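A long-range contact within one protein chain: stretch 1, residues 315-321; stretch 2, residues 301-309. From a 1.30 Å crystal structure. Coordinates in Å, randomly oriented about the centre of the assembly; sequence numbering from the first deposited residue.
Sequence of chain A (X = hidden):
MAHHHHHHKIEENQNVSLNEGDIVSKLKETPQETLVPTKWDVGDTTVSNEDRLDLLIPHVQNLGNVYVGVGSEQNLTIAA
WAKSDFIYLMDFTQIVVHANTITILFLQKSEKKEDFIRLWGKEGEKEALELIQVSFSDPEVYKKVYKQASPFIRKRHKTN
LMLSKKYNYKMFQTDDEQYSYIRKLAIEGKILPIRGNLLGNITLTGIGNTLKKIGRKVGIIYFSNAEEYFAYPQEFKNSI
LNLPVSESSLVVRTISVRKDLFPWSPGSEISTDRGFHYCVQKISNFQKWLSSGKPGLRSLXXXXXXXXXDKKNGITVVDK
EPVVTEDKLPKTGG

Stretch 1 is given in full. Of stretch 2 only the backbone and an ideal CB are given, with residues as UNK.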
# COMPACT_ATOMS: atom_id res chain seq x y z
N ILE A 315 7.49 9.12 15.08
CA ILE A 315 7.91 8.94 13.70
C ILE A 315 9.41 9.19 13.60
O ILE A 315 9.95 10.10 14.23
CB ILE A 315 7.05 9.80 12.74
CG1 ILE A 315 7.49 9.59 11.29
CG2 ILE A 315 7.09 11.28 13.16
CD1 ILE A 315 6.48 10.13 10.25
N THR A 316 10.07 8.38 12.77
CA THR A 316 11.51 8.41 12.54
C THR A 316 11.78 8.62 11.05
O THR A 316 11.04 8.12 10.20
CB THR A 316 12.11 7.08 13.02
OG1 THR A 316 12.11 7.04 14.45
CG2 THR A 316 13.51 6.85 12.55
N VAL A 317 12.84 9.39 10.76
CA VAL A 317 13.43 9.44 9.42
C VAL A 317 14.76 8.72 9.51
O VAL A 317 15.61 9.10 10.31
CB VAL A 317 13.66 10.89 8.96
CG1 VAL A 317 14.33 10.93 7.60
CG2 VAL A 317 12.36 11.70 9.01
N VAL A 318 14.96 7.70 8.68
CA VAL A 318 16.28 7.08 8.59
C VAL A 318 17.06 7.88 7.55
O VAL A 318 16.90 7.67 6.33
CB VAL A 318 16.24 5.59 8.25
CG1 VAL A 318 17.65 5.05 8.05
CG2 VAL A 318 15.53 4.81 9.35
N ASP A 319 17.88 8.81 8.03
CA ASP A 319 18.64 9.70 7.18
C ASP A 319 20.14 9.47 7.31
O ASP A 319 20.92 10.19 6.67
CB ASP A 319 18.28 11.16 7.47
CG ASP A 319 18.32 11.51 8.96
OD1 ASP A 319 18.75 10.67 9.78
OD2 ASP A 319 17.90 12.64 9.30
N LYS A 320 20.57 8.48 8.09
CA LYS A 320 21.98 8.15 8.29
C LYS A 320 22.28 6.85 7.59
O LYS A 320 21.38 6.08 7.24
CB LYS A 320 22.28 8.02 9.79
CG LYS A 320 22.14 9.34 10.55
CD LYS A 320 22.33 9.19 12.08
CE LYS A 320 21.13 8.55 12.77
NZ LYS A 320 21.27 8.52 14.26
N GLU A 321 23.55 6.59 7.39
CA GLU A 321 23.95 5.48 6.55
C GLU A 321 24.71 4.43 7.33
O GLU A 321 25.28 4.70 8.40
CB GLU A 321 24.82 5.99 5.40
CG GLU A 321 24.04 6.90 4.52
CD GLU A 321 24.87 7.54 3.43
OE1 GLU A 321 26.10 7.34 3.39
OE2 GLU A 321 24.25 8.24 2.61
N UNK A 301 17.16 -2.71 13.40
CA UNK A 301 18.55 -2.31 13.45
C UNK A 301 18.84 -1.13 12.52
O UNK A 301 19.60 -0.22 12.86
CB UNK A 301 19.44 -3.50 13.09
N UNK A 302 18.23 -1.12 11.33
CA UNK A 302 18.33 0.05 10.44
C UNK A 302 17.90 1.32 11.18
O UNK A 302 18.55 2.37 11.07
CB UNK A 302 17.47 -0.15 9.19
N UNK A 303 16.80 1.24 11.91
CA UNK A 303 16.29 2.41 12.63
C UNK A 303 17.15 2.76 13.86
O UNK A 303 17.38 3.93 14.12
CB UNK A 303 14.84 2.16 13.06
N UNK A 304 17.62 1.75 14.61
CA UNK A 304 18.47 2.01 15.78
C UNK A 304 19.73 2.75 15.35
O UNK A 304 20.14 3.73 15.99
CB UNK A 304 18.84 0.71 16.49
N UNK A 305 20.36 2.30 14.26
CA UNK A 305 21.64 2.83 13.82
C UNK A 305 21.50 4.03 12.90
O UNK A 305 22.43 4.84 12.80
CB UNK A 305 22.44 1.73 13.11
N UNK A 306 20.37 4.15 12.20
CA UNK A 306 20.28 5.17 11.18
C UNK A 306 19.19 6.20 11.37
O UNK A 306 19.11 7.15 10.59
CB UNK A 306 20.08 4.49 9.82
N UNK A 307 18.38 6.07 12.41
CA UNK A 307 17.17 6.88 12.55
C UNK A 307 17.33 8.12 13.41
O UNK A 307 18.01 8.11 14.44
CB UNK A 307 16.05 6.02 13.14
N UNK A 308 16.68 9.20 12.98
CA UNK A 308 16.48 10.42 13.77
C UNK A 308 15.02 10.42 14.18
O UNK A 308 14.13 10.41 13.31
CB UNK A 308 16.85 11.68 12.99
N UNK A 309 14.76 10.40 15.49
CA UNK A 309 13.47 10.02 16.07
C UNK A 309 12.74 11.25 16.60
O UNK A 309 13.30 12.05 17.37
CB UNK A 309 13.66 9.00 17.19

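Stretch 2 runs as a helix through position 306 and then turns into a strand that pairs antiparallel with residues 316-318, so its positions obey two sets of rules.

Position 301 has nothing of stretch 1 within reach of its CB, so the contact leaves it free. It is Gln301, whose side chain turns to position 305, one helical turn on. Position 304 points away and is equally unconstrained; it is Val304.

At 302 the CB points sideways, 5.3 Å from Val318 CG1. A modest aliphatic group would close that gap, and Val302 does so, its CG1 lying 4.0 Å from Val318 CG1. Position 303 also points sideways, but its CB sits 4.6 Å from Val318 CG2 and 4.9 Å from Thr316 CG2. Leucine, isoleucine or methionine could all follow this apolar surface. Met303 does, with CG 4.0 Å from Val318 CG2 and its terminal CE 4.0 Å from Thr316 CB.

Position 305 points sideways with no stretch 1 atom near its CB, so many residues, polar ones included, would serve. It is Glu305, whose OE2 accepts from Gln301 NE2 at 2.9 Å. Toward stretch 1 the backbone carries the link: a water donates to Glu305 O (2.9 Å) and to Glu321 O (2.6 Å).

Position 306 has no room. An ideal CB would lie 3.1 Å from Val318 CG1, 3.3 Å from Lys320 O and 2.9 Å from Val302 O, the last a clash within its own helix. Glycine suits, and Gly306 lets the two stretches close up: its O accepts from Lys320 N at 3.2 Å and, weakly, from Asp319 N at 3.3 Å.

Position 307, the first to leave helical angles, has phi/psi of -95/141, which most residues other than proline could adopt; the angles do not demand glycine. The obstacle lies on the sheet face shared with Thr316 and Val318: an ideal CB would come 2.7 Å from Thr316 CG2, a clash. Gly307 avoids it and brings its CA to 4.1 Å from Val318 CA; its O accepts a weak bond from Lys320 NZ at 3.3 Å.

Position 308 pairs with Val317 through two backbone bonds, 308 N to Val317 O at 2.9 Å and Val317 N to 308 O at 3.0 Å. Its CB lies 3.9 Å from Asp319 OD1, an acceptor that invites a short hydroxyl, serine or threonine, the latter adding a beta-branch that favours strands. Thr308 has chi1 m, and its OG1 donates to Asp319 OD1 at 3.0 Å.

Position 309 directs its CB to the same face as Thr316, 3.7 Å from Thr316 OG1. Valine, isoleucine or threonine would fit a strand here; Val309 packs CG2 3.4 Å from that OG1.

Stretch 2 301-309: QVMVEGGTV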
# COMPACT_ATOMS: atom_id res chain seq x y z
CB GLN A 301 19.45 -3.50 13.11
CG GLN A 301 20.93 -3.14 13.10
CD GLN A 301 21.84 -4.31 12.80
OE1 GLN A 301 21.38 -5.44 12.60
NE2 GLN A 301 23.14 -4.05 12.77
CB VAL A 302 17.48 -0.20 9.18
CG1 VAL A 302 17.38 1.06 8.31
CG2 VAL A 302 18.06 -1.37 8.38
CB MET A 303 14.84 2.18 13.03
CG MET A 303 13.93 2.12 11.81
SD MET A 303 12.22 1.72 12.21
CE MET A 303 11.82 3.10 13.30
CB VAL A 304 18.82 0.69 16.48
CG1 VAL A 304 19.99 0.90 17.48
CG2 VAL A 304 17.61 0.13 17.21
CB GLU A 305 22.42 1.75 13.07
CG GLU A 305 22.80 0.58 13.95
CD GLU A 305 23.72 -0.41 13.27
OE1 GLU A 305 24.18 -0.15 12.13
OE2 GLU A 305 23.96 -1.47 13.87
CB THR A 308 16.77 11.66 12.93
OG1 THR A 308 18.14 11.64 12.50
CG2 THR A 308 16.53 12.92 13.73
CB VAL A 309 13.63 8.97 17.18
CG1 VAL A 309 12.27 8.46 17.62
CG2 VAL A 309 14.53 7.82 16.74
O HOH W 1 24.63 4.69 10.90
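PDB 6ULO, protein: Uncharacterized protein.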